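Long-range contact in tailspike protein (Siphovirus 9NA, PDB 3RIQ), which probably recognises Salmonella lipopolysaccharide as the phage receptor and cleaves its O-antigen chains as an endorhamnosidase: residues T192-K206 and V220-G234. Sequence-based numbering, arbitrary orientation. Where two conformers were deposited one is given.
Sequences TFENHHTTAWGTGNK and VLFIRNDGGDDHDGG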
loop_
_atom_site.group_PDB
_atom_site.type_symbol
_atom_site.label_atom_id
_atom_site.label_comp_id
_atom_site.label_asym_id
_atom_site.label_seq_id
_atom_site.Cartn_x
_atom_site.Cartn_y
_atom_site.Cartn_z
ATOM N N THR A 192 -12.262 10.764 -22.239
ATOM C CA THR A 192 -11.489 10.072 -23.273
ATOM C C THR A 192 -10.408 10.974 -23.820
ATOM O O THR A 192 -10.687 12.123 -24.169
ATOM C CB THR A 192 -12.401 9.667 -24.476
ATOM O OG1 THR A 192 -13.467 8.831 -24.042
ATOM C CG2 THR A 192 -11.597 8.961 -25.593
ATOM N N PHE A 193 -9.184 10.450 -23.939
ATOM C CA PHE A 193 -8.089 11.178 -24.598
ATOM C C PHE A 193 -7.843 10.497 -25.936
ATOM O O PHE A 193 -7.266 9.388 -25.999
ATOM C CB PHE A 193 -6.837 11.221 -23.721
ATOM C CG PHE A 193 -7.087 11.807 -22.370
ATOM C CD1 PHE A 193 -7.341 13.182 -22.245
ATOM C CD2 PHE A 193 -7.084 10.995 -21.220
ATOM C CE1 PHE A 193 -7.586 13.765 -21.005
ATOM C CE2 PHE A 193 -7.310 11.584 -19.949
ATOM C CZ PHE A 193 -7.558 12.963 -19.857
ATOM N N GLU A 194 -8.364 11.114 -27.008
ATOM C CA GLU A 194 -8.413 10.493 -28.338
ATOM C C GLU A 194 -7.334 11.092 -29.232
ATOM O O GLU A 194 -7.506 12.223 -29.711
ATOM C CB GLU A 194 -9.797 10.773 -28.936
ATOM C CG GLU A 194 -10.025 10.191 -30.314
ATOM C CD GLU A 194 -11.315 10.691 -30.913
ATOM O OE1 GLU A 194 -11.589 11.874 -30.860
ATOM O OE2 GLU A 194 -12.085 9.898 -31.449
ATOM N N ASN A 195 -6.226 10.363 -29.454
ATOM C CA ASN A 195 -5.082 10.915 -30.205
ATOM C C ASN A 195 -4.680 10.132 -31.454
ATOM O O ASN A 195 -3.595 10.312 -31.973
ATOM C CB ASN A 195 -3.868 11.130 -29.276
ATOM C CG ASN A 195 -4.135 12.183 -28.205
ATOM O OD1 ASN A 195 -4.825 11.917 -27.241
ATOM N ND2 ASN A 195 -3.638 13.373 -28.403
ATOM N N HIS A 196 -5.568 9.301 -31.987
ATOM C CA HIS A 196 -5.163 8.492 -33.137
ATOM C C HIS A 196 -5.232 9.202 -34.502
ATOM O O HIS A 196 -4.839 8.610 -35.489
ATOM C CB HIS A 196 -6.018 7.234 -33.226
ATOM C CG HIS A 196 -7.437 7.553 -33.564
ATOM N ND1 HIS A 196 -8.246 8.281 -32.718
ATOM C CD2 HIS A 196 -8.170 7.299 -34.672
ATOM C CE1 HIS A 196 -9.423 8.456 -33.291
ATOM N NE2 HIS A 196 -9.406 7.858 -34.477
ATOM N N HIS A 197 -5.729 10.436 -34.561
ATOM C CA HIS A 197 -5.860 11.116 -35.855
ATOM C C HIS A 197 -4.529 11.488 -36.478
ATOM O O HIS A 197 -4.485 11.806 -37.650
ATOM C CB HIS A 197 -6.773 12.352 -35.812
ATOM C CG HIS A 197 -8.215 12.045 -35.537
ATOM N ND1 HIS A 197 -8.979 12.805 -34.681
ATOM C CD2 HIS A 197 -9.050 11.122 -36.058
ATOM C CE1 HIS A 197 -10.213 12.330 -34.648
ATOM N NE2 HIS A 197 -10.283 11.311 -35.485
ATOM N N THR A 198 -3.441 11.491 -35.716
ATOM C CA THR A 198 -2.109 11.696 -36.329
ATOM C C THR A 198 -1.116 10.656 -35.837
ATOM O O THR A 198 -1.439 9.922 -34.908
ATOM C CB THR A 198 -1.512 13.115 -36.103
ATOM O OG1 THR A 198 -0.900 13.217 -34.811
ATOM C CG2 THR A 198 -2.573 14.202 -36.263
ATOM N N THR A 199 0.082 10.606 -36.425
ATOM C CA THR A 199 1.115 9.683 -35.944
ATOM C C THR A 199 1.776 10.128 -34.636
ATOM O O THR A 199 2.457 9.318 -34.015
ATOM C CB THR A 199 2.209 9.488 -37.007
ATOM O OG1 THR A 199 2.683 10.789 -37.385
ATOM C CG2 THR A 199 1.656 8.712 -38.243
ATOM N N ALA A 200 1.576 11.373 -34.185
ATOM C CA ALA A 200 2.084 11.764 -32.859
ATOM C C ALA A 200 1.348 10.956 -31.768
ATOM O O ALA A 200 0.291 10.371 -32.007
ATOM C CB ALA A 200 1.839 13.259 -32.611
ATOM N N TRP A 201 1.924 10.931 -30.575
ATOM C CA TRP A 201 1.330 10.271 -29.403
ATOM C C TRP A 201 0.894 11.334 -28.428
ATOM O O TRP A 201 1.681 12.229 -28.098
ATOM C CB TRP A 201 2.348 9.321 -28.743
ATOM C CG TRP A 201 2.682 8.209 -29.669
ATOM C CD1 TRP A 201 3.549 8.241 -30.755
ATOM C CD2 TRP A 201 2.139 6.907 -29.635
ATOM N NE1 TRP A 201 3.566 7.014 -31.381
ATOM C CE2 TRP A 201 2.702 6.182 -30.726
ATOM C CE3 TRP A 201 1.214 6.265 -28.800
ATOM C CZ2 TRP A 201 2.375 4.848 -30.993
ATOM C CZ3 TRP A 201 0.905 4.919 -29.056
ATOM C CH2 TRP A 201 1.473 4.235 -30.160
ATOM N N GLY A 202 -0.356 11.283 -27.985
ATOM C CA GLY A 202 -0.814 12.223 -26.930
ATOM C C GLY A 202 -0.023 12.015 -25.641
ATOM O O GLY A 202 0.374 10.893 -25.334
ATOM N N THR A 203 0.257 13.090 -24.911
ATOM C CA THR A 203 1.033 12.951 -23.680
ATOM C C THR A 203 0.607 13.930 -22.607
ATOM O O THR A 203 0.014 14.950 -22.937
ATOM C CB THR A 203 2.553 13.013 -23.939
ATOM O OG1 THR A 203 3.254 12.409 -22.846
ATOM C CG2 THR A 203 3.026 14.458 -24.119
ATOM N N GLY A 204 0.901 13.595 -21.344
ATOM C CA GLY A 204 0.570 14.476 -20.239
ATOM C C GLY A 204 -0.903 14.521 -19.869
ATOM O O GLY A 204 -1.288 15.361 -19.077
ATOM N N ASN A 205 -1.734 13.656 -20.466
ATOM C CA ASN A 205 -3.177 13.695 -20.277
ATOM C C ASN A 205 -3.493 12.797 -19.092
ATOM O O ASN A 205 -3.099 11.598 -19.051
ATOM C CB ASN A 205 -3.883 13.192 -21.518
ATOM C CG ASN A 205 -3.687 14.125 -22.696
ATOM O OD1 ASN A 205 -3.727 15.362 -22.533
ATOM N ND2 ASN A 205 -3.579 13.541 -23.894
ATOM N N LYS A 206 -4.142 13.364 -18.093
ATOM C CA LYS A 206 -4.331 12.655 -16.815
ATOM C C LYS A 206 -5.642 13.012 -16.119
ATOM O O LYS A 206 -6.145 14.151 -16.271
ATOM C CB LYS A 206 -3.135 12.897 -15.897
ATOM C CG LYS A 206 -2.985 14.234 -15.325
ATOM C CD LYS A 206 -1.663 14.303 -14.545
ATOM C CE LYS A 206 -0.491 14.033 -15.502
ATOM N NZ LYS A 206 0.820 14.110 -14.879
ATOM N N VAL A 220 -12.316 6.139 -17.749
ATOM C CA VAL A 220 -11.316 6.912 -18.494
ATOM C C VAL A 220 -10.787 6.009 -19.569
ATOM O O VAL A 220 -10.503 4.826 -19.304
ATOM C CB VAL A 220 -10.146 7.412 -17.590
ATOM C CG1 VAL A 220 -9.234 8.327 -18.398
ATOM C CG2 VAL A 220 -10.674 8.123 -16.322
ATOM N N LEU A 221 -10.636 6.566 -20.790
ATOM C CA LEU A 221 -10.197 5.796 -21.957
ATOM C C LEU A 221 -9.049 6.524 -22.664
ATOM O O LEU A 221 -9.148 7.743 -22.932
ATOM C CB LEU A 221 -11.383 5.626 -22.920
ATOM C CG LEU A 221 -11.058 4.915 -24.245
ATOM C CD1 LEU A 221 -10.724 3.457 -23.987
ATOM C CD2 LEU A 221 -12.223 5.018 -25.180
ATOM N N PHE A 222 -7.953 5.808 -22.902
ATOM C CA PHE A 222 -6.760 6.343 -23.613
ATOM C C PHE A 222 -6.624 5.744 -25.016
ATOM O O PHE A 222 -6.728 4.522 -25.179
ATOM C CB PHE A 222 -5.473 6.033 -22.841
ATOM C CG PHE A 222 -5.388 6.737 -21.514
ATOM C CD1 PHE A 222 -4.767 7.982 -21.398
ATOM C CD2 PHE A 222 -6.014 6.200 -20.384
ATOM C CE1 PHE A 222 -4.727 8.668 -20.174
ATOM C CE2 PHE A 222 -5.966 6.886 -19.158
ATOM C CZ PHE A 222 -5.343 8.113 -19.061
ATOM N N ILE A 223 -6.423 6.619 -26.013
ATOM C CA ILE A 223 -6.209 6.219 -27.398
ATOM C C ILE A 223 -4.938 6.890 -27.917
ATOM O O ILE A 223 -4.867 8.130 -27.966
ATOM C CB ILE A 223 -7.441 6.659 -28.253
ATOM C CG1 ILE A 223 -8.662 5.834 -27.868
ATOM C CG2 ILE A 223 -7.148 6.578 -29.776
ATOM C CD1 ILE A 223 -10.021 6.463 -28.322
ATOM N N ARG A 224 -3.935 6.077 -28.269
ATOM C CA ARG A 224 -2.646 6.580 -28.809
ATOM C C ARG A 224 -2.014 7.642 -27.899
ATOM O O ARG A 224 -1.632 8.748 -28.362
ATOM C CB ARG A 224 -2.757 7.081 -30.284
ATOM C CG ARG A 224 -1.412 7.055 -30.993
ATOM C CD ARG A 224 -1.527 7.466 -32.491
ATOM N NE ARG A 224 -0.173 7.478 -33.092
ATOM C CZ ARG A 224 0.453 6.406 -33.584
ATOM N NH1 ARG A 224 -0.157 5.216 -33.633
ATOM N NH2 ARG A 224 1.687 6.526 -34.100
ATOM N N ASN A 225 -1.939 7.312 -26.601
ATOM C CA ASN A 225 -1.209 8.136 -25.619
ATOM C C ASN A 225 0.085 7.437 -25.205
ATOM O O ASN A 225 0.120 6.199 -25.089
ATOM C CB ASN A 225 -2.067 8.447 -24.371
ATOM C CG ASN A 225 -3.001 9.642 -24.576
ATOM O OD1 ASN A 225 -2.956 10.615 -23.790
ATOM N ND2 ASN A 225 -3.851 9.594 -25.617
ATOM N N ASP A 226 1.145 8.224 -24.998
ATOM C CA ASP A 226 2.433 7.725 -24.505
ATOM C C ASP A 226 2.940 8.699 -23.464
ATOM O O ASP A 226 3.199 9.879 -23.781
ATOM C CB ASP A 226 3.407 7.600 -25.683
ATOM C CG ASP A 226 4.741 6.973 -25.300
ATOM O OD1 ASP A 226 5.063 6.837 -24.084
ATOM O OD2 ASP A 226 5.483 6.588 -26.260
ATOM N N GLY A 227 3.074 8.224 -22.234
ATOM C CA GLY A 227 3.570 9.090 -21.160
ATOM C C GLY A 227 5.047 9.470 -21.251
ATOM O O GLY A 227 5.534 10.278 -20.455
ATOM N N GLY A 228 5.768 8.882 -22.215
ATOM C CA GLY A 228 7.225 9.044 -22.310
ATOM C C GLY A 228 7.940 8.249 -21.226
ATOM O O GLY A 228 7.288 7.696 -20.350
ATOM N N ASP A 229 9.274 8.183 -21.252
ATOM C CA ASP A 229 9.957 7.630 -20.071
ATOM C C ASP A 229 9.565 8.428 -18.805
ATOM O O ASP A 229 9.562 7.879 -17.702
ATOM C CB ASP A 229 11.465 7.553 -20.288
ATOM C CG ASP A 229 11.821 6.473 -21.292
ATOM O OD1 ASP A 229 11.138 5.413 -21.289
ATOM O OD2 ASP A 229 12.729 6.701 -22.125
ATOM N N ASP A 230 9.141 9.680 -19.010
ATOM C CA ASP A 230 8.576 10.546 -17.975
ATOM C C ASP A 230 7.400 9.939 -17.201
ATOM O O ASP A 230 7.124 10.341 -16.045
ATOM C CB ASP A 230 7.991 11.855 -18.563
ATOM C CG ASP A 230 8.804 12.484 -19.692
ATOM O OD1 ASP A 230 9.377 11.792 -20.556
ATOM O OD2 ASP A 230 8.745 13.749 -19.748
ATOM N N HIS A 231 6.651 9.028 -17.841
ATOM C CA HIS A 231 5.418 8.507 -17.233
ATOM C C HIS A 231 4.466 9.628 -16.843
ATOM O O HIS A 231 3.845 9.592 -15.762
ATOM C CB HIS A 231 5.768 7.528 -16.087
ATOM C CG HIS A 231 6.180 6.181 -16.611
ATOM N ND1 HIS A 231 7.413 5.972 -17.195
ATOM C CD2 HIS A 231 5.506 5.008 -16.725
ATOM C CE1 HIS A 231 7.481 4.738 -17.663
ATOM N NE2 HIS A 231 6.342 4.126 -17.378
ATOM N N ASP A 232 4.320 10.597 -17.765
ATOM C CA ASP A 232 3.474 11.769 -17.542
ATOM C C ASP A 232 2.160 11.511 -18.291
ATOM O O ASP A 232 2.064 11.756 -19.487
ATOM C CB ASP A 232 4.213 13.028 -18.062
ATOM C CG ASP A 232 3.540 14.326 -17.680
ATOM O OD1 ASP A 232 2.397 14.335 -17.178
ATOM O OD2 ASP A 232 4.221 15.359 -17.866
ATOM N N GLY A 233 1.160 10.981 -17.575
ATOM C CA GLY A 233 -0.123 10.572 -18.182
ATOM C C GLY A 233 -0.691 9.399 -17.408
ATOM O O GLY A 233 0.076 8.572 -16.876
ATOM N N GLY A 234 -2.023 9.302 -17.383
ATOM C CA GLY A 234 -2.704 8.175 -16.736
ATOM C C GLY A 234 -3.795 8.586 -15.782
ATOM O O GLY A 234 -4.457 9.605 -15.988
HETATM O O HOH W 1 5.529 13.087 -21.563
HETATM O O HOH W 2 1.321 17.079 -17.891
HETATM O O HOH W 3 -1.349 10.912 -21.542
#
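R224 lays its guanidinium flat on W201, with CZ 4.0 Å from the centroid of the six-membered ring, a cation-pi contact set off-centre. R224 CG sits over the same face. The arginine chain runs extended from CG to NE, which carries its end into the 198-200 turn. There NH2 gives a fairly straight bond to T199 O (2.9 Å, 162°), and NE bonds A200 O; both oxygens lie at the guanidinium edge, so its rotation is fixed. NH1 is held by D294 O and S259 O.

N225 links two asparagines of the other segment. Its ND2 donates to N195 OD1 and also to I223 O; its OD1 accepts from N205 ND2 (3.0 Å) and from a water. The three amides are hydrogen-bonded rather than stacked: the N225 plane is turned 81° from that of N195 and 53° from that of N205. Beside them the rings of F193 and F222 pack obliquely, F193 CD2 to F222 CE1 3.5 Å. At the far end, in one of its two conformers, K206 NZ forms a salt bridge with D232 OD1 (2.8 Å), while D232 OD2 meets K213 of the second subunit.

Strands 184-194 and 220-223 pair in parallel as successive rungs of the right-handed beta-helix, between strands 166-171 and 249-250.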